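Local coordinates for periplasmic divalent cation tolerance protein (PDB 2NUH) that is of unknown function but belongs to the CutA family, linked to divalent cation tolerance, and may bind copper ions, at residues 16-21 and 54-59; 28-33 and 71-76. All blocks are in the same frame, centred on the assembly; numbering follows the deposited sequence.

Contact 1: residues 16-21 and 54-59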
loop_
_atom_site.group_PDB
_atom_site.type_symbol
_atom_site.label_atom_id
_atom_site.label_comp_id
_atom_site.label_asym_id
_atom_site.label_seq_id
_atom_site.Cartn_x
_atom_site.Cartn_y
_atom_site.Cartn_z
ATOM N N PRO A 16 -7.500 6.605 10.373
ATOM C CA PRO A 16 -7.330 7.787 9.541
ATOM C C PRO A 16 -6.133 7.698 8.624
ATOM O O PRO A 16 -6.236 8.065 7.465
ATOM C CB PRO A 16 -7.145 8.922 10.559
ATOM C CG PRO A 16 -7.815 8.410 11.770
ATOM C CD PRO A 16 -7.500 6.959 11.802
ATOM N N SER A 17 -4.999 7.198 9.114
ATOM C CA SER A 17 -3.860 7.104 8.214
ATOM C C SER A 17 -4.140 6.173 7.047
ATOM O O SER A 17 -3.739 6.461 5.926
ATOM C CB SER A 17 -2.570 6.724 8.922
ATOM O OG SER A 17 -2.742 5.558 9.665
ATOM N N ALA A 18 -4.851 5.079 7.310
ATOM C CA ALA A 18 -5.195 4.152 6.234
ATOM C C ALA A 18 -6.133 4.825 5.263
ATOM O O ALA A 18 -6.006 4.645 4.058
ATOM C CB ALA A 18 -5.823 2.867 6.803
ATOM N N GLU A 19 -7.077 5.604 5.782
ATOM C CA GLU A 19 -8.047 6.263 4.924
ATOM C C GLU A 19 -7.372 7.347 4.109
ATOM O O GLU A 19 -7.645 7.492 2.926
ATOM C CB GLU A 19 -9.178 6.848 5.762
ATOM C CG GLU A 19 -9.915 5.776 6.552
ATOM C CD GLU A 19 -11.127 6.285 7.308
ATOM O OE1 GLU A 19 -11.706 5.476 8.073
ATOM O OE2 GLU A 19 -11.506 7.473 7.138
ATOM N N ILE A 20 -6.493 8.107 4.751
ATOM C CA ILE A 20 -5.786 9.169 4.044
ATOM C C ILE A 20 -4.976 8.571 2.911
ATOM O O ILE A 20 -5.051 9.018 1.774
ATOM C CB ILE A 20 -4.869 9.956 4.985
ATOM C CG1 ILE A 20 -5.704 10.736 6.001
ATOM C CG2 ILE A 20 -3.942 10.905 4.206
ATOM C CD1 ILE A 20 -4.913 11.153 7.205
ATOM N N ILE A 21 -4.205 7.537 3.221
ATOM C CA ILE A 21 -3.342 6.940 2.208
ATOM C C ILE A 21 -4.169 6.335 1.093
ATOM O O ILE A 21 -3.871 6.518 -0.091
ATOM C CB ILE A 21 -2.408 5.900 2.837
ATOM C CG1 ILE A 21 -1.309 6.616 3.623
ATOM C CG2 ILE A 21 -1.795 4.990 1.762
ATOM C CD1 ILE A 21 -0.671 5.747 4.704
ATOM N N GLN A 54 -0.392 -2.147 17.045
ATOM C CA GLN A 54 -1.639 -2.375 16.337
ATOM C C GLN A 54 -1.567 -1.598 15.049
ATOM O O GLN A 54 -1.126 -0.446 15.033
ATOM C CB GLN A 54 -2.822 -1.894 17.176
ATOM C CG GLN A 54 -2.961 -2.631 18.506
ATOM C CD GLN A 54 -4.068 -2.081 19.379
ATOM O OE1 GLN A 54 -4.297 -0.871 19.429
ATOM N NE2 GLN A 54 -4.751 -2.968 20.094
ATOM N N GLU A 55 -1.978 -2.233 13.961
ATOM C CA GLU A 55 -1.866 -1.608 12.662
ATOM C C GLU A 55 -3.038 -1.964 11.779
ATOM O O GLU A 55 -3.849 -2.825 12.104
ATOM C CB GLU A 55 -0.581 -2.059 11.973
ATOM C CG GLU A 55 0.673 -1.629 12.678
ATOM C CD GLU A 55 1.862 -1.718 11.774
ATOM O OE1 GLU A 55 2.235 -2.839 11.386
ATOM O OE2 GLU A 55 2.399 -0.667 11.391
ATOM N N ILE A 56 -3.114 -1.261 10.662
ATOM C CA ILE A 56 -3.976 -1.615 9.551
ATOM C C ILE A 56 -3.047 -2.052 8.445
ATOM O O ILE A 56 -2.078 -1.357 8.145
ATOM C CB ILE A 56 -4.752 -0.391 9.057
ATOM C CG1 ILE A 56 -5.444 0.323 10.229
ATOM C CG2 ILE A 56 -5.720 -0.757 7.917
ATOM C CD1 ILE A 56 -6.477 -0.498 10.920
ATOM N N GLN A 57 -3.318 -3.209 7.855
ATOM C CA GLN A 57 -2.537 -3.677 6.736
ATOM C C GLN A 57 -3.123 -3.109 5.466
ATOM O O GLN A 57 -4.339 -3.144 5.275
ATOM C CB GLN A 57 -2.544 -5.210 6.697
ATOM C CG GLN A 57 -1.824 -5.791 5.491
ATOM C CD GLN A 57 -0.335 -5.660 5.598
ATOM O OE1 GLN A 57 0.334 -5.140 4.689
ATOM N NE2 GLN A 57 0.201 -6.112 6.703
ATOM N N LEU A 58 -2.264 -2.576 4.606
ATOM C CA LEU A 58 -2.710 -2.071 3.324
ATOM C C LEU A 58 -2.239 -2.973 2.218
ATOM O O LEU A 58 -1.125 -3.505 2.258
ATOM C CB LEU A 58 -2.165 -0.667 3.057
ATOM C CG LEU A 58 -2.507 0.422 4.065
ATOM C CD1 LEU A 58 -1.893 1.698 3.532
ATOM C CD2 LEU A 58 -3.999 0.587 4.215
ATOM N N LEU A 59 -3.117 -3.140 1.240
ATOM C CA LEU A 59 -2.801 -3.835 0.008
ATOM C C LEU A 59 -3.128 -2.859 -1.091
ATOM O O LEU A 59 -4.289 -2.558 -1.345
ATOM C CB LEU A 59 -3.643 -5.102 -0.168
ATOM C CG LEU A 59 -3.449 -6.268 0.786
ATOM C CD1 LEU A 59 -4.481 -7.322 0.478
ATOM C CD2 LEU A 59 -2.074 -6.850 0.627
#
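Glu-55 OE2 is gripped by two hydroxyls, Tyr-80 OH and Thr-11 OG1, right beside Ile-56, the next residue, which packs against Ala-18 across the contact. This is helix-on-sheet packing of the ferredoxin-like α+β fold: helix 15-27 lies against one face of the antiparallel sheet, and 54-59 belongs to its long strand 50-63. Over these short segments the two axes run nearly parallel, 19° apart, with a closest approach of 9.1 Å. No hydrogen bond joins helix and strand here; the fit is wholly apolar and buried. Ala-18 and Ile-56 are the closest pair along the backbones, CA to CA 6.8 Å, and a side chain of one methyl fits this close approach. The CB of Ala-18 sits between two strand residues that face the helix, 3.8 Å from the branch methyl CG2 of Ile-56 and 3.9 Å from Leu-58 CD2. Cys-12 and Gln-36, on the two neighbouring strands, also touch this side chain. Between Ile-56 and Leu-58, Gln-57 points away from the helix. Glu-55 is buried, and its other carboxylate oxygen, OE1, is hydrogen-bonded to Ser-42. One turn beyond Ala-18, Ile-21 has CG1 beside its backbone N (chi1 -74°), which leaves CG2 anti to that N and directed at the strand; its side chain also packs on Leu-77 of helix 67-77. The isobutyl fork of Leu-58 therefore serves two helix residues: CD2 meets Ala-18, and CD1 touches Ile-21 CG2 at 3.7 Å.

Contact 2: residues 28-33 and 71-76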
loop_
_atom_site.group_PDB
_atom_site.type_symbol
_atom_site.label_atom_id
_atom_site.label_comp_id
_atom_site.label_asym_id
_atom_site.label_seq_id
_atom_site.Cartn_x
_atom_site.Cartn_y
_atom_site.Cartn_z
ATOM N N GLU A 28 -5.129 10.432 -6.607
ATOM C CA GLU A 28 -4.019 10.891 -7.424
ATOM C C GLU A 28 -3.608 9.918 -8.501
ATOM O O GLU A 28 -2.584 10.102 -9.154
ATOM C CB GLU A 28 -2.830 11.258 -6.552
ATOM C CG GLU A 28 -3.175 12.402 -5.632
ATOM C CD GLU A 28 -2.057 12.823 -4.738
ATOM O OE1 GLU A 28 -0.963 12.210 -4.774
ATOM O OE2 GLU A 28 -2.294 13.777 -3.969
ATOM N N ARG A 29 -4.410 8.867 -8.664
ATOM C CA ARG A 29 -4.191 7.865 -9.701
ATOM C C ARG A 29 -2.805 7.244 -9.601
ATOM O O ARG A 29 -2.121 7.010 -10.588
ATOM C CB ARG A 29 -4.471 8.442 -11.092
ATOM C CG ARG A 29 -5.915 8.863 -11.233
ATOM C CD ARG A 29 -6.281 9.284 -12.646
ATOM N NE ARG A 29 -7.650 9.800 -12.682
ATOM C CZ ARG A 29 -8.735 9.061 -12.904
ATOM N NH1 ARG A 29 -8.631 7.754 -13.120
ATOM N NH2 ARG A 29 -9.933 9.633 -12.909
ATOM N N LEU A 30 -2.398 6.982 -8.369
ATOM C CA LEU A 30 -1.164 6.257 -8.128
ATOM C C LEU A 30 -1.443 4.796 -7.858
ATOM O O LEU A 30 -0.551 3.964 -7.947
ATOM C CB LEU A 30 -0.411 6.868 -6.953
ATOM C CG LEU A 30 -0.070 8.337 -7.152
ATOM C CD1 LEU A 30 0.695 8.820 -5.957
ATOM C CD2 LEU A 30 0.747 8.568 -8.415
ATOM N N ALA A 31 -2.687 4.506 -7.506
ATOM C CA ALA A 31 -3.123 3.140 -7.285
ATOM C C ALA A 31 -4.553 3.065 -7.761
ATOM O O ALA A 31 -5.279 4.047 -7.679
ATOM C CB ALA A 31 -3.041 2.794 -5.814
ATOM N N ALA A 32 -4.953 1.909 -8.286
ATOM C CA ALA A 32 -6.329 1.738 -8.721
ATOM C C ALA A 32 -7.228 1.452 -7.531
ATOM O O ALA A 32 -8.401 1.761 -7.539
ATOM C CB ALA A 32 -6.424 0.627 -9.696
ATOM N N CYS A 33 -6.671 0.833 -6.505
ATOM C CA CYS A 33 -7.466 0.518 -5.338
ATOM C C CYS A 33 -6.533 0.226 -4.196
ATOM O O CYS A 33 -5.387 -0.169 -4.393
ATOM C CB CYS A 33 -8.437 -0.643 -5.625
ATOM S SG CYS A 33 -9.007 -1.684 -4.236
ATOM N N ILE A 71 4.728 4.482 -3.746
ATOM C CA ILE A 71 5.512 4.290 -2.542
ATOM C C ILE A 71 5.964 5.614 -1.953
ATOM O O ILE A 71 5.905 5.813 -0.741
ATOM C CB ILE A 71 6.716 3.378 -2.789
ATOM C CG1 ILE A 71 6.215 1.934 -2.975
ATOM C CG2 ILE A 71 7.702 3.455 -1.601
ATOM C CD1 ILE A 71 7.293 0.930 -3.410
ATOM N N THR A 72 6.399 6.534 -2.805
ATOM C CA THR A 72 6.911 7.772 -2.268
ATOM C C THR A 72 5.762 8.620 -1.756
ATOM O O THR A 72 5.888 9.272 -0.721
ATOM C CB THR A 72 7.772 8.552 -3.283
ATOM O OG1 THR A 72 6.975 8.929 -4.396
ATOM C CG2 THR A 72 8.898 7.700 -3.796
ATOM N N ARG A 73 4.622 8.601 -2.444
ATOM C CA ARG A 73 3.479 9.352 -1.934
ATOM C C ARG A 73 2.963 8.745 -0.635
ATOM O O ARG A 73 2.607 9.452 0.304
ATOM C CB ARG A 73 2.366 9.404 -2.973
ATOM C CG ARG A 73 1.230 10.339 -2.618
ATOM C CD ARG A 73 1.693 11.787 -2.563
ATOM N NE ARG A 73 0.520 12.647 -2.489
ATOM C CZ ARG A 73 0.304 13.549 -1.548
ATOM N NH1 ARG A 73 -0.831 14.235 -1.579
ATOM N NH2 ARG A 73 1.210 13.777 -0.602
ATOM N N LEU A 74 2.936 7.420 -0.578
ATOM C CA LEU A 74 2.626 6.733 0.669
ATOM C C LEU A 74 3.533 7.246 1.785
ATOM O O LEU A 74 3.069 7.565 2.881
ATOM C CB LEU A 74 2.810 5.228 0.461
ATOM C CG LEU A 74 2.900 4.257 1.630
ATOM C CD1 LEU A 74 1.539 4.007 2.180
ATOM C CD2 LEU A 74 3.521 2.945 1.145
ATOM N N CYS A 75 4.823 7.340 1.495
ATOM C CA CYS A 75 5.738 7.855 2.502
ATOM C C CYS A 75 5.393 9.268 2.912
ATOM O O CYS A 75 5.488 9.604 4.086
ATOM C CB CYS A 75 7.157 7.828 1.985
ATOM S SG CYS A 75 7.826 6.198 1.880
ATOM N N ALA A 76 5.016 10.091 1.936
ATOM C CA ALA A 76 4.743 11.493 2.208
ATOM C C ALA A 76 3.543 11.633 3.131
ATOM O O ALA A 76 3.389 12.638 3.822
ATOM C CB ALA A 76 4.491 12.229 0.906
#
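Arg-73 on helix 67-77 reaches across to Leu-30 and Glu-28, just after the end of helix 15-27, and its chain passes from the leucine to the glutamate. At the base, CB packs 3.5 Å from Leu-30 CD1, the two side chains crossing at about a right angle. CG, anti to the backbone N, is near both partners, 3.6 Å from Glu-28 OE1 and 3.7 Å from Leu-30 CD1. A bend at chi2 (65°) then redirects the chain toward the carboxylate, bringing CD to 3.5 Å from Glu-28 OE1. From there on the contact is ionic. NE donates to Glu-28 OE1 at 2.8 Å, and NH1 donates to Glu-28 OE2 at 2.8 Å, both bonds fairly straight. This is a side-on, two-pronged salt bridge: each oxygen is met on its syn side, and the carboxylate and guanidinium planes are 10° apart, nearly coplanar, which would fix the rotation of both groups. Glu-28 supplies its end of the bridge through an extended chain, while Val-24 and Leu-25 of helix 15-27 also touch the arginine. Glu-28 is the first residue to leave helical geometry, and the positively charged Arg-73 near this helix end is probably favourable electrostatically. The turn itself is a Schellman motif with Arg-29 at C-prime, in which Leu-30 N bonds to Leu-25 O and Arg-29 N to Val-26 O.

Both contacts involve helix 15-27 or the turn that ends it: contact 1 uses the early part of the helix, contact 2 the turn after its C-terminal end. Contact 1 is core, setting the helix on strand 50-63 through apolar side chains alone; contact 2 is a surface contact, where the charged ends of Glu-28 and Arg-73 tie that turn to helix 67-77 and Leu-30 packs against the aliphatic base of the arginine. Their centres are 13 Å apart, but the two meet through Ile-21, whose CG2 packs 3.5 Å from Leu-74 CD1. Chemistry thus changes from apolar next to the sheet to ionic on the outer, helical layer of the fold.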